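PDB 4OW5: fusolin from Unidentified entomopoxvirus, which enhances the virulence of entomopoxviruses, probably by binding chitin through a domain related to lytic polysaccharide monooxygenases, and crystallises in vivo into viral spindles. Local coordinates for residues D112-W117 and T162-W167; I134-C139 and F209-R214; Y152-S157 and Q168-I173; N172-P177 and T198-P203; V204-F209 and F233-G238. One frame throughout, in Å; residues are numbered along the deposited sequence.

Contact 1. Residues D112-W117 and T162-W167. With EDO (1,2-ethanediol), chain H.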
# COMPACT_ATOMS: atom_id res chain seq x y z
N ASP A 112 2.73 -10.64 18.89
CA ASP A 112 3.82 -10.79 17.91
C ASP A 112 3.41 -11.64 16.70
O ASP A 112 4.26 -11.90 15.85
CB ASP A 112 5.06 -11.38 18.57
CG ASP A 112 5.84 -10.30 19.27
OD1 ASP A 112 6.49 -9.46 18.56
OD2 ASP A 112 5.81 -10.28 20.51
N VAL A 113 2.12 -12.02 16.57
CA VAL A 113 1.72 -12.72 15.37
C VAL A 113 1.79 -11.71 14.20
O VAL A 113 1.66 -10.52 14.41
CB VAL A 113 0.33 -13.39 15.46
CG1 VAL A 113 0.25 -14.40 16.60
CG2 VAL A 113 -0.78 -12.37 15.54
N SER A 114 1.95 -12.20 13.00
CA SER A 114 2.00 -11.38 11.81
C SER A 114 0.62 -11.39 11.13
O SER A 114 -0.18 -12.29 11.36
CB SER A 114 3.11 -11.86 10.87
OG SER A 114 2.98 -13.21 10.52
N GLY A 115 0.35 -10.34 10.40
CA GLY A 115 -0.91 -10.13 9.73
C GLY A 115 -1.26 -8.67 9.52
O GLY A 115 -0.39 -7.79 9.66
N SER A 116 -2.56 -8.43 9.24
CA SER A 116 -3.09 -7.12 8.84
C SER A 116 -3.36 -6.20 10.04
O SER A 116 -4.49 -5.72 10.20
CB SER A 116 -4.36 -7.31 8.02
OG SER A 116 -5.31 -8.13 8.68
N TRP A 117 -2.33 -5.92 10.86
CA TRP A 117 -2.48 -5.06 12.04
C TRP A 117 -3.00 -3.70 11.61
O TRP A 117 -2.54 -3.21 10.59
CB TRP A 117 -1.17 -4.92 12.80
CG TRP A 117 -0.78 -6.16 13.54
CD1 TRP A 117 0.09 -7.13 13.13
CD2 TRP A 117 -1.33 -6.61 14.77
NE1 TRP A 117 0.21 -8.09 14.11
CE2 TRP A 117 -0.72 -7.85 15.08
CE3 TRP A 117 -2.27 -6.08 15.67
CZ2 TRP A 117 -1.01 -8.55 16.23
CZ3 TRP A 117 -2.56 -6.78 16.82
CH2 TRP A 117 -1.93 -7.99 17.10
N THR A 162 3.72 -10.77 7.13
CA THR A 162 4.40 -12.06 7.26
C THR A 162 5.54 -12.13 8.27
O THR A 162 5.96 -13.24 8.59
CB THR A 162 4.97 -12.44 5.88
OG1 THR A 162 6.02 -11.52 5.53
CG2 THR A 162 3.92 -12.44 4.79
N ASP A 163 6.05 -11.00 8.77
CA ASP A 163 7.23 -11.02 9.61
C ASP A 163 7.00 -10.72 11.06
O ASP A 163 6.22 -9.82 11.37
CB ASP A 163 8.21 -9.94 9.16
CG ASP A 163 8.64 -9.97 7.72
OD1 ASP A 163 8.68 -11.08 7.13
OD2 ASP A 163 9.15 -8.93 7.25
N GLN A 164 7.83 -11.31 11.91
CA GLN A 164 7.94 -10.92 13.31
C GLN A 164 8.90 -9.76 13.28
O GLN A 164 9.78 -9.74 12.44
CB GLN A 164 8.47 -12.02 14.23
CG GLN A 164 7.42 -12.86 14.93
CD GLN A 164 6.75 -13.76 13.96
OE1 GLN A 164 7.40 -14.63 13.34
NE2 GLN A 164 5.45 -13.59 13.79
N VAL A 165 8.75 -8.80 14.20
CA VAL A 165 9.67 -7.67 14.33
C VAL A 165 10.90 -8.18 15.08
O VAL A 165 10.75 -8.80 16.13
CB VAL A 165 8.99 -6.48 15.11
CG1 VAL A 165 10.01 -5.43 15.51
CG2 VAL A 165 7.87 -5.85 14.29
N THR A 166 12.10 -7.86 14.60
CA THR A 166 13.37 -8.25 15.22
C THR A 166 14.31 -7.06 15.31
O THR A 166 14.17 -6.12 14.52
CB THR A 166 14.04 -9.40 14.41
OG1 THR A 166 14.43 -8.90 13.14
CG2 THR A 166 13.14 -10.63 14.26
N TRP A 167 15.32 -7.12 16.20
CA TRP A 167 16.29 -6.03 16.34
C TRP A 167 17.06 -5.81 15.02
O TRP A 167 17.32 -4.66 14.67
CB TRP A 167 17.23 -6.25 17.54
CG TRP A 167 16.58 -6.12 18.87
CD1 TRP A 167 16.24 -7.13 19.73
CD2 TRP A 167 16.18 -4.90 19.51
NE1 TRP A 167 15.67 -6.61 20.86
CE2 TRP A 167 15.59 -5.25 20.74
CE3 TRP A 167 16.13 -3.57 19.11
CZ2 TRP A 167 15.10 -4.29 21.63
CZ3 TRP A 167 15.65 -2.62 19.99
CH2 TRP A 167 15.19 -2.98 21.26
C1 EDO H . 5.62 -8.49 15.62
O1 EDO H . 6.63 -9.42 15.83
C2 EDO H . 4.61 -8.95 14.56
O2 EDO H . 4.12 -7.75 14.00
O HOH W 1 9.10 -10.26 17.65

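Contact 2. Residues I134-C139 and F209-R214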
# COMPACT_ATOMS: atom_id res chain seq x y z
N ILE A 134 6.37 13.67 13.36
CA ILE A 134 5.21 13.29 14.16
C ILE A 134 5.54 13.67 15.59
O ILE A 134 6.64 13.40 16.07
CB ILE A 134 4.73 11.83 14.01
CG1 ILE A 134 5.53 10.82 14.83
CG2 ILE A 134 4.63 11.45 12.55
CD1 ILE A 134 4.94 9.38 14.77
N GLU A 135 4.56 14.23 16.30
CA GLU A 135 4.77 14.50 17.69
C GLU A 135 4.30 13.28 18.50
O GLU A 135 3.11 13.09 18.72
CB GLU A 135 4.09 15.79 18.14
CG GLU A 135 4.48 16.15 19.56
CD GLU A 135 3.67 17.29 20.13
OE1 GLU A 135 2.43 17.17 20.20
OE2 GLU A 135 4.30 18.26 20.62
N PHE A 136 5.24 12.48 18.94
CA PHE A 136 5.00 11.33 19.78
C PHE A 136 4.38 11.73 21.09
O PHE A 136 4.79 12.73 21.67
CB PHE A 136 6.31 10.56 20.08
CG PHE A 136 6.76 9.62 19.00
CD1 PHE A 136 6.37 8.30 19.00
CD2 PHE A 136 7.59 10.07 17.98
CE1 PHE A 136 6.81 7.42 18.02
CE2 PHE A 136 8.01 9.19 16.97
CZ PHE A 136 7.64 7.87 17.01
N GLU A 137 3.42 10.95 21.56
CA GLU A 137 2.83 11.10 22.89
C GLU A 137 2.89 9.75 23.57
O GLU A 137 2.38 8.75 23.04
CB GLU A 137 1.39 11.66 22.85
CG GLU A 137 0.90 12.06 24.23
CD GLU A 137 -0.57 12.41 24.35
OE1 GLU A 137 -1.41 11.56 23.99
OE2 GLU A 137 -0.89 13.50 24.88
N PHE A 138 3.62 9.68 24.67
CA PHE A 138 3.72 8.49 25.49
C PHE A 138 3.00 8.80 26.82
O PHE A 138 3.29 9.82 27.47
CB PHE A 138 5.17 8.07 25.68
CG PHE A 138 5.29 6.70 26.29
CD1 PHE A 138 5.27 6.53 27.66
CD2 PHE A 138 5.40 5.57 25.49
CE1 PHE A 138 5.32 5.26 28.23
CE2 PHE A 138 5.52 4.30 26.06
CZ PHE A 138 5.46 4.16 27.43
N CYS A 139 2.06 7.95 27.18
CA CYS A 139 1.16 8.10 28.30
C CYS A 139 1.68 7.32 29.52
O CYS A 139 1.53 6.09 29.55
CB CYS A 139 -0.22 7.62 27.88
SG CYS A 139 -1.52 7.81 29.13
N PHE A 209 4.49 0.11 8.21
CA PHE A 209 5.68 -0.10 9.01
C PHE A 209 5.36 -0.09 10.49
O PHE A 209 4.23 0.15 10.90
CB PHE A 209 6.73 0.99 8.67
CG PHE A 209 6.33 2.40 8.95
CD1 PHE A 209 5.56 3.12 8.04
CD2 PHE A 209 6.72 3.04 10.12
CE1 PHE A 209 5.26 4.45 8.26
CE2 PHE A 209 6.36 4.35 10.38
CZ PHE A 209 5.67 5.07 9.43
N VAL A 210 6.38 -0.38 11.29
CA VAL A 210 6.29 -0.44 12.73
C VAL A 210 7.28 0.54 13.32
O VAL A 210 8.42 0.68 12.84
CB VAL A 210 6.52 -1.91 13.28
CG1 VAL A 210 6.84 -1.93 14.78
CG2 VAL A 210 5.34 -2.79 12.97
N LEU A 211 6.82 1.26 14.34
CA LEU A 211 7.64 2.11 15.20
C LEU A 211 7.76 1.36 16.51
O LEU A 211 6.76 0.80 16.97
CB LEU A 211 7.03 3.51 15.39
CG LEU A 211 7.00 4.35 14.10
CD1 LEU A 211 6.23 5.61 14.27
CD2 LEU A 211 8.38 4.68 13.62
N TYR A 212 8.98 1.19 17.01
CA TYR A 212 9.25 0.49 18.26
C TYR A 212 9.76 1.49 19.29
O TYR A 212 10.70 2.22 19.00
CB TYR A 212 10.25 -0.62 18.03
CG TYR A 212 10.32 -1.67 19.12
CD1 TYR A 212 9.17 -2.34 19.54
CD2 TYR A 212 11.52 -2.00 19.73
CE1 TYR A 212 9.23 -3.33 20.51
CE2 TYR A 212 11.60 -3.03 20.65
CZ TYR A 212 10.45 -3.67 21.07
OH TYR A 212 10.56 -4.72 21.93
N VAL A 213 9.09 1.58 20.43
CA VAL A 213 9.43 2.54 21.48
C VAL A 213 9.82 1.79 22.74
O VAL A 213 9.06 0.94 23.24
CB VAL A 213 8.26 3.50 21.78
CG1 VAL A 213 8.60 4.47 22.93
CG2 VAL A 213 7.87 4.29 20.55
N ARG A 214 10.97 2.18 23.28
CA ARG A 214 11.53 1.69 24.51
C ARG A 214 11.56 2.83 25.52
O ARG A 214 12.14 3.87 25.23
CB ARG A 214 12.95 1.19 24.27
CG ARG A 214 13.58 0.64 25.54
CD ARG A 214 15.02 0.31 25.29
NE ARG A 214 15.69 -0.18 26.49
CZ ARG A 214 17.00 -0.10 26.72
NH1 ARG A 214 17.81 0.48 25.84
NH2 ARG A 214 17.51 -0.60 27.84

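Contact 3. Residues Y152-S157 and Q168-I173. With EDO (1,2-ethanediol), chain B.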
# COMPACT_ATOMS: atom_id res chain seq x y z
N TYR A 152 12.61 3.39 17.42
CA TYR A 152 13.07 2.69 16.24
C TYR A 152 12.02 2.62 15.18
O TYR A 152 10.84 2.62 15.49
CB TYR A 152 13.48 1.26 16.58
CG TYR A 152 14.57 1.16 17.63
CD1 TYR A 152 15.89 0.95 17.26
CD2 TYR A 152 14.27 1.21 18.98
CE1 TYR A 152 16.90 0.83 18.21
CE2 TYR A 152 15.27 1.09 19.95
CZ TYR A 152 16.59 0.93 19.55
OH TYR A 152 17.60 0.80 20.46
N ILE A 153 12.44 2.49 13.92
CA ILE A 153 11.57 2.31 12.76
C ILE A 153 12.03 1.06 12.03
O ILE A 153 13.25 0.81 11.89
CB ILE A 153 11.49 3.54 11.81
CG1 ILE A 153 10.44 3.29 10.71
CG2 ILE A 153 12.86 3.85 11.16
CD1 ILE A 153 10.10 4.48 9.90
N THR A 154 11.08 0.27 11.55
CA THR A 154 11.43 -0.91 10.78
C THR A 154 12.13 -0.53 9.45
O THR A 154 11.87 0.53 8.86
CB THR A 154 10.23 -1.81 10.50
OG1 THR A 154 9.13 -1.00 10.08
CG2 THR A 154 9.86 -2.68 11.70
N VAL A 155 13.03 -1.40 9.02
CA VAL A 155 13.77 -1.27 7.76
C VAL A 155 12.76 -1.31 6.61
O VAL A 155 11.71 -1.92 6.76
CB VAL A 155 14.88 -2.33 7.57
CG1 VAL A 155 15.98 -2.21 8.63
CG2 VAL A 155 14.33 -3.75 7.51
N PRO A 156 13.09 -0.75 5.42
CA PRO A 156 12.10 -0.78 4.32
C PRO A 156 11.64 -2.17 3.85
O PRO A 156 10.52 -2.28 3.39
CB PRO A 156 12.81 -0.03 3.19
CG PRO A 156 13.87 0.79 3.88
CD PRO A 156 14.29 0.02 5.06
N SER A 157 12.43 -3.22 4.01
CA SER A 157 12.00 -4.56 3.57
C SER A 157 11.02 -5.26 4.54
O SER A 157 10.61 -6.38 4.26
CB SER A 157 13.20 -5.46 3.34
OG SER A 157 13.79 -5.84 4.56
N GLN A 168 17.28 -6.88 14.21
CA GLN A 168 17.99 -6.74 12.93
C GLN A 168 17.15 -5.99 11.89
O GLN A 168 17.71 -5.54 10.90
CB GLN A 168 18.46 -8.10 12.39
CG GLN A 168 19.53 -8.73 13.28
CD GLN A 168 18.93 -9.80 14.19
OE1 GLN A 168 17.79 -9.70 14.65
NE2 GLN A 168 19.68 -10.85 14.45
N GLN A 169 15.82 -5.84 12.10
CA GLN A 169 14.97 -5.07 11.20
C GLN A 169 14.62 -3.67 11.72
O GLN A 169 13.80 -3.03 11.09
CB GLN A 169 13.64 -5.80 10.97
CG GLN A 169 13.83 -7.09 10.20
CD GLN A 169 12.51 -7.82 10.16
OE1 GLN A 169 12.02 -8.31 11.21
NE2 GLN A 169 11.87 -7.80 9.01
N LEU A 170 15.23 -3.22 12.82
CA LEU A 170 14.98 -1.93 13.45
C LEU A 170 16.16 -0.95 13.33
O LEU A 170 17.29 -1.33 13.56
CB LEU A 170 14.67 -2.15 14.96
CG LEU A 170 13.31 -2.76 15.26
CD1 LEU A 170 13.20 -3.09 16.73
CD2 LEU A 170 12.18 -1.91 14.72
N ILE A 171 15.87 0.30 13.00
CA ILE A 171 16.81 1.41 12.87
C ILE A 171 16.49 2.43 13.95
O ILE A 171 15.36 2.93 13.99
CB ILE A 171 16.68 2.09 11.47
CG1 ILE A 171 16.99 1.10 10.30
CG2 ILE A 171 17.61 3.32 11.39
CD1 ILE A 171 16.41 1.54 9.01
N ASN A 172 17.48 2.80 14.78
CA ASN A 172 17.27 3.81 15.81
C ASN A 172 17.13 5.20 15.17
O ASN A 172 17.98 5.61 14.38
CB ASN A 172 18.41 3.81 16.81
CG ASN A 172 18.12 4.72 17.96
OD1 ASN A 172 18.56 5.86 17.98
ND2 ASN A 172 17.16 4.37 18.80
N ILE A 173 16.06 5.90 15.50
CA ILE A 173 15.81 7.26 15.00
C ILE A 173 15.71 8.28 16.14
O ILE A 173 15.64 9.47 15.85
CB ILE A 173 14.57 7.36 14.07
CG1 ILE A 173 13.27 7.00 14.80
CG2 ILE A 173 14.80 6.52 12.81
CD1 ILE A 173 12.00 7.15 13.96
C1 EDO B . 19.76 8.59 16.67
O1 EDO B . 20.07 7.43 15.93
C2 EDO B . 20.39 8.53 18.07
O2 EDO B . 21.61 7.82 18.04

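Contact 4. Residues N172-P177 and T198-P203. With EDO (1,2-ethanediol), chain B.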
# COMPACT_ATOMS: atom_id res chain seq x y z
N ASN A 172 17.48 2.80 14.78
CA ASN A 172 17.27 3.81 15.81
C ASN A 172 17.13 5.20 15.17
O ASN A 172 17.98 5.61 14.38
CB ASN A 172 18.41 3.81 16.81
CG ASN A 172 18.12 4.72 17.96
OD1 ASN A 172 18.56 5.86 17.98
ND2 ASN A 172 17.16 4.37 18.80
N ILE A 173 16.06 5.90 15.50
CA ILE A 173 15.81 7.26 15.00
C ILE A 173 15.71 8.28 16.14
O ILE A 173 15.64 9.47 15.85
CB ILE A 173 14.57 7.36 14.07
CG1 ILE A 173 13.27 7.00 14.80
CG2 ILE A 173 14.80 6.52 12.81
CD1 ILE A 173 12.00 7.15 13.96
N PHE A 174 15.78 7.84 17.39
CA PHE A 174 15.76 8.72 18.55
C PHE A 174 16.31 8.00 19.79
O PHE A 174 15.92 6.88 20.09
CB PHE A 174 14.34 9.25 18.87
CG PHE A 174 14.28 10.22 20.04
CD1 PHE A 174 14.21 9.75 21.35
CD2 PHE A 174 14.19 11.59 19.82
CE1 PHE A 174 14.11 10.63 22.42
CE2 PHE A 174 14.06 12.48 20.90
CZ PHE A 174 14.08 12.00 22.19
N THR A 175 17.18 8.68 20.54
CA THR A 175 17.70 8.19 21.80
C THR A 175 17.92 9.36 22.72
O THR A 175 18.69 10.23 22.37
CB THR A 175 19.02 7.43 21.62
OG1 THR A 175 18.87 6.39 20.69
CG2 THR A 175 19.55 6.90 22.94
N GLY A 176 17.33 9.33 23.90
CA GLY A 176 17.59 10.32 24.93
C GLY A 176 16.42 10.55 25.86
O GLY A 176 15.31 10.02 25.67
N PRO A 177 16.61 11.39 26.88
CA PRO A 177 15.47 11.72 27.76
C PRO A 177 14.45 12.62 27.05
O PRO A 177 14.76 13.27 26.03
CB PRO A 177 16.14 12.44 28.95
CG PRO A 177 17.37 13.00 28.40
CD PRO A 177 17.83 12.12 27.27
N THR A 198 7.46 14.39 22.18
CA THR A 198 8.64 14.80 21.40
C THR A 198 8.31 14.69 19.91
O THR A 198 7.55 13.82 19.53
CB THR A 198 9.87 13.92 21.77
OG1 THR A 198 11.05 14.55 21.31
CG2 THR A 198 9.80 12.49 21.24
N THR A 199 8.92 15.53 19.07
CA THR A 199 8.80 15.45 17.63
C THR A 199 10.00 14.72 17.09
O THR A 199 11.15 15.07 17.41
CB THR A 199 8.65 16.84 16.99
OG1 THR A 199 7.45 17.41 17.47
CG2 THR A 199 8.56 16.77 15.46
N VAL A 200 9.74 13.73 16.23
CA VAL A 200 10.75 12.97 15.52
C VAL A 200 10.38 13.00 14.07
O VAL A 200 9.19 12.89 13.76
CB VAL A 200 10.85 11.51 16.04
CG1 VAL A 200 11.96 10.74 15.33
CG2 VAL A 200 11.05 11.48 17.54
N GLY A 201 11.39 13.17 13.21
CA GLY A 201 11.20 13.11 11.78
C GLY A 201 11.13 11.64 11.42
O GLY A 201 12.06 10.90 11.71
N ILE A 202 10.01 11.20 10.88
CA ILE A 202 9.82 9.79 10.51
C ILE A 202 10.18 9.60 9.06
O ILE A 202 9.55 10.24 8.23
CB ILE A 202 8.36 9.35 10.78
CG1 ILE A 202 7.96 9.64 12.25
CG2 ILE A 202 8.16 7.87 10.43
CD1 ILE A 202 8.79 8.90 13.30
N PRO A 203 11.14 8.72 8.72
CA PRO A 203 11.43 8.47 7.30
C PRO A 203 10.17 7.99 6.59
O PRO A 203 9.45 7.15 7.11
CB PRO A 203 12.53 7.38 7.33
CG PRO A 203 13.10 7.45 8.72
CD PRO A 203 11.98 7.88 9.60
C1 EDO B . 19.76 8.59 16.67
O1 EDO B . 20.07 7.43 15.93
C2 EDO B . 20.39 8.53 18.07
O2 EDO B . 21.61 7.82 18.04

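Contact 5. Residues V204-F209 and F233-G238. With EDO (1,2-ethanediol), chain G.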
# COMPACT_ATOMS: atom_id res chain seq x y z
N VAL A 204 9.90 8.56 5.44
CA VAL A 204 8.75 8.16 4.72
C VAL A 204 9.02 6.69 4.24
O VAL A 204 10.17 6.22 4.15
CB VAL A 204 8.34 9.17 3.62
CG1 VAL A 204 7.14 8.70 2.84
CG2 VAL A 204 7.99 10.50 4.26
N ARG A 205 7.97 5.94 4.29
CA ARG A 205 7.92 4.53 3.89
C ARG A 205 6.82 4.45 2.88
O ARG A 205 5.81 5.16 3.01
CB ARG A 205 7.64 3.65 5.12
CG ARG A 205 8.81 3.52 6.09
CD ARG A 205 9.75 2.44 5.67
NE ARG A 205 10.88 2.27 6.59
CZ ARG A 205 11.98 3.02 6.60
NH1 ARG A 205 12.12 4.01 5.73
NH2 ARG A 205 12.95 2.77 7.46
N GLN A 206 6.96 3.57 1.91
CA GLN A 206 5.93 3.32 0.91
C GLN A 206 5.06 2.14 1.32
O GLN A 206 4.17 1.78 0.58
CB GLN A 206 6.60 3.06 -0.46
CG GLN A 206 7.60 4.17 -0.85
CD GLN A 206 7.01 5.57 -0.78
OE1 GLN A 206 5.88 5.81 -1.22
NE2 GLN A 206 7.77 6.54 -0.29
N THR A 207 5.30 1.53 2.47
CA THR A 207 4.56 0.38 2.98
C THR A 207 4.22 0.58 4.45
O THR A 207 4.82 1.42 5.13
CB THR A 207 5.44 -0.87 2.84
OG1 THR A 207 6.68 -0.60 3.51
CG2 THR A 207 5.72 -1.24 1.40
N GLN A 208 3.32 -0.25 4.95
CA GLN A 208 2.96 -0.23 6.35
C GLN A 208 4.20 -0.64 7.16
O GLN A 208 4.93 -1.54 6.76
CB GLN A 208 1.77 -1.14 6.61
CG GLN A 208 1.40 -1.15 8.05
CD GLN A 208 0.07 -1.77 8.34
OE1 GLN A 208 -0.82 -1.86 7.49
NE2 GLN A 208 -0.07 -2.25 9.54
N PHE A 209 4.49 0.11 8.21
CA PHE A 209 5.68 -0.10 9.01
C PHE A 209 5.36 -0.09 10.49
O PHE A 209 4.23 0.15 10.90
CB PHE A 209 6.73 0.99 8.67
CG PHE A 209 6.33 2.40 8.95
CD1 PHE A 209 5.56 3.12 8.04
CD2 PHE A 209 6.72 3.04 10.12
CE1 PHE A 209 5.26 4.45 8.26
CE2 PHE A 209 6.36 4.35 10.38
CZ PHE A 209 5.67 5.07 9.43
N PHE A 233 1.73 5.66 5.79
CA PHE A 233 1.55 6.96 5.17
C PHE A 233 0.50 6.78 4.07
O PHE A 233 0.54 5.78 3.36
CB PHE A 233 2.89 7.50 4.63
CG PHE A 233 3.77 7.96 5.75
CD1 PHE A 233 3.43 9.07 6.50
CD2 PHE A 233 4.95 7.29 6.06
CE1 PHE A 233 4.21 9.48 7.57
CE2 PHE A 233 5.76 7.73 7.10
CZ PHE A 233 5.39 8.85 7.84
N ALA A 234 -0.45 7.69 3.95
CA ALA A 234 -1.44 7.66 2.88
C ALA A 234 -1.04 8.70 1.82
O ALA A 234 -0.83 9.87 2.14
CB ALA A 234 -2.84 7.92 3.40
N HIS A 235 -0.84 8.26 0.58
CA HIS A 235 -0.38 9.17 -0.47
C HIS A 235 -1.46 10.08 -0.97
O HIS A 235 -2.61 9.69 -1.07
CB HIS A 235 0.15 8.39 -1.66
CG HIS A 235 1.38 7.61 -1.36
ND1 HIS A 235 1.33 6.23 -1.21
CD2 HIS A 235 2.66 8.02 -1.25
CE1 HIS A 235 2.58 5.86 -0.95
NE2 HIS A 235 3.41 6.91 -0.97
N ARG A 236 -1.08 11.28 -1.36
CA ARG A 236 -1.99 12.21 -1.99
C ARG A 236 -2.24 11.69 -3.43
O ARG A 236 -1.33 11.20 -4.11
CB ARG A 236 -1.43 13.64 -1.98
CG ARG A 236 -2.47 14.67 -2.40
CD ARG A 236 -2.03 16.11 -2.11
NE ARG A 236 -1.76 16.90 -3.31
CZ ARG A 236 -1.36 18.17 -3.30
NH1 ARG A 236 -1.18 18.82 -2.15
NH2 ARG A 236 -1.14 18.82 -4.44
N LEU A 237 -3.46 11.82 -3.88
CA LEU A 237 -3.87 11.38 -5.22
C LEU A 237 -3.74 12.51 -6.26
O LEU A 237 -3.84 13.69 -5.94
CB LEU A 237 -5.32 10.86 -5.18
CG LEU A 237 -5.60 9.70 -4.23
CD1 LEU A 237 -7.03 9.22 -4.35
CD2 LEU A 237 -4.68 8.52 -4.49
N GLY A 238 -3.52 12.12 -7.49
CA GLY A 238 -3.42 13.03 -8.61
C GLY A 238 -2.00 13.11 -9.11
O GLY A 238 -1.12 12.40 -8.64
C1 EDO G . 15.69 4.25 5.86
O1 EDO G . 15.13 4.67 7.10
C2 EDO G . 15.38 5.31 4.78
O2 EDO G . 15.05 4.66 3.56
O HOH W 2 3.87 4.02 4.55

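Contact 1. Residues D112-W117 and T162-W167
Gln164 NE2 has two acceptors: Asp112 O at 2.9 Å and Asp243 OD2 of the second subunit. The pair with Asp112 joins two loops of the LPMO-like beta-sandwich domain, one leading into strand 120-123, the other linking strands 147-154 and 170-176. Its geometry is sound, with 159° at the hydrogen and the donor in the carbonyl plane; the bend at chi2 (72°) swings CD round so that the amide can reach the neighbouring loop. Beside it, Ser114 presses CB against the backbone, 3.7 Å from Asp163 N, while its OG bonds to Asp243 of the second subunit. This corner of the contact therefore also belongs to the dimer interface. At the other end a 1,2-ethanediol, probably from the crystallisation liquor, bridges the loops: its O1 donates to Asp112 OD1 at 2.7 Å and accepts from Val165 N at 2.7 Å. A water donates to Asp112 OD1 and to Val165 O, and Cys93 N is a further donor to the same carboxylate oxygen. Within segment 112-117 the turn is tied by the indole of Trp117, whose NE1 donates to Val113 O at 2.8 Å, the acceptor lying in the ring plane.

Contact 2. Residues I134-C139 and F209-R214
Ile134 meets Leu211 tip to tip, CD1 to CD1 at 4.0 Å. The same Ile134 CD1 also lies over one face of the Phe136 ring in its own strand, offset toward the rim. Two residues on, Phe136 follows with CZ 3.8 Å from Leu211 CD1, so that this one methyl is shared by Ile134 and the ring. Phe136 CE1 approaches Val213 CG2 at 4.2 Å, the ring and the valine running past one another in opposite senses. The axes of the two strands are 10.6 Å apart and turned by 48°, a spacing bridged by side chains alone: these are facing layers of the beta sandwich, strand 131-140 in one sheet and 209-217 in the other. Ile151 also packs on Phe136. Phe138 comes last, with CD2 4.2 Å from Val213 CG1, and it meets Phe149 edge-to-face. Its side chain lies about 8 Å from that of His1, a ligand of copper or zinc as observed for this protein, though no metal is bound to this chain in the model.

Contact 3. Residues Y152-S157 and Q168-I173
Backbone bonds between Ile153 and Ile171 set the antiparallel register: Ile153 N donates to Ile171 O at 3.0 Å, and Ile171 N returns the bond to Ile153 O at 2.9 Å. Beyond the last bridge, Val155 N donates to Gln169 O at 2.7 Å. CA-H...O contacts use the same carbonyl oxygens, among them Tyr152 CA to Ile171 O at 3.2 Å.

Apolar packing divides between the two faces of the sheet. On one, Leu170 CD2 touches both Tyr152 CB and Thr154 CG2; on the other, Ile153 CG2 meets Ile173 CG2 at 3.7 Å. Val155, just past the last bridge, brings CG1 to 3.8 Å from Ile171 CD1.

The amide-ring contact pairs Asn172 with Tyr152. Chi1 (-173°) sets Asn172 CG anti to the backbone N, and chi2 (-97°) then turns the amide, with ND2 3.5 Å above one face of the Tyr152 ring, offset toward the rim; amide and ring planes are 73° apart. Polar ends are satisfied nearby: Asn172 OD1 by Thr175, Tyr152 OH by Glu150, and Thr154 OG1 by Val210 N.

Non-hydrogen-bonded pairs Tyr152-Asn172 and Thr154-Leu170 flank the hydrogen-bonded pair Ile153-Ile171, the pattern of a long-looped beta hairpin within one sheet of the sandwich.

Contact 4. Residues N172-P177 and T198-P203
Phe174 reaches out to Val200 and Thr198, beginning with CB, which lies 4.2 Å from Val200 CG2. Its CG is anti to the backbone N (chi1 -178°), and the ring goes on toward the facing strand. CD2 comes to 3.9 Å from the same Val200 methyl; CE2 meets Thr198 OG1 at 3.7 Å, and CZ is somewhat farther from that oxygen. Thr198 CG2 stands over one face of the ring, offset toward the rim. Next to it in sequence, Ile173 sends CD1 into a group of apolar neighbours: Ile202 CD1 at 3.7 Å, Val200 CG1 at 3.8 Å and, less closely, Pro203 CD. Behind this layer the Asn172 amide pins its own strand, ND2 donating to Phe174 O at 3.1 Å from well above the carbonyl plane (59° out of it). The consecutive side chains of Ile173 and Phe174 both point at segment 198-203, consistent with the classic beta bulge that these two residues form opposite Ile151. With the strands nearly antiparallel (160°) and 7.6 Å apart at closest approach, the bulged strand 170-176 and strand 194-203 belong to the two different sheets of the beta sandwich.

Contact 5. Residues V204-F209 and F233-G238
Phe209 CE1 lies 3.5 Å from Phe233 CE2. Phe209 holds CG between backbone N and carbonyl carbon (chi1 62°), on the side of segment 233-238. The rings are inclined by 29° with centroids 5.4 Å apart, with little ring-on-ring overlap. Phe233 CE2 also rests on the backbone of Val204, 3.8 Å from CA. Gln206 starts away from segment 233-238 but folds back: a bend at chi2 (-52°) turns CD toward that segment, where OE1 accepts from His235 NE2 at 2.7 Å. The amide and imidazole planes are nearly coplanar, although the bond is bent, and the His235 ring stacks on Tyr161 of the second subunit. One water donates to Arg205 O and Thr207 O and accepts from Phe233 N, linking the backbones. The hydrogen bond implies that NE2 of His235 carries a proton; it probably restricts the rotation of a ring that also stacks at the subunit interface.

From the N terminus, 112-117 opens first and contact 1 closes at 162-167, bringing together two loops beside the sandwich. Meanwhile 134-139 has opened contact 2, the widest loop here, which closes only at 209-214 and so crosses contact 1. Contact 3 joins neighbouring strands of one sheet; it crosses contact 1 and nests within contact 2. Where it ends, at Asn172 and Ile173, contact 4 begins; also nested in contact 2, it ties strand 170-176 to strand 194-203 of the opposing sheet. Contact 5 starts directly afterwards, shares Phe209 with contact 2 and crosses it, joining the 204-208 loop to the end of strand 223-234. Contacts 2 and 4 together bridge the two sheets.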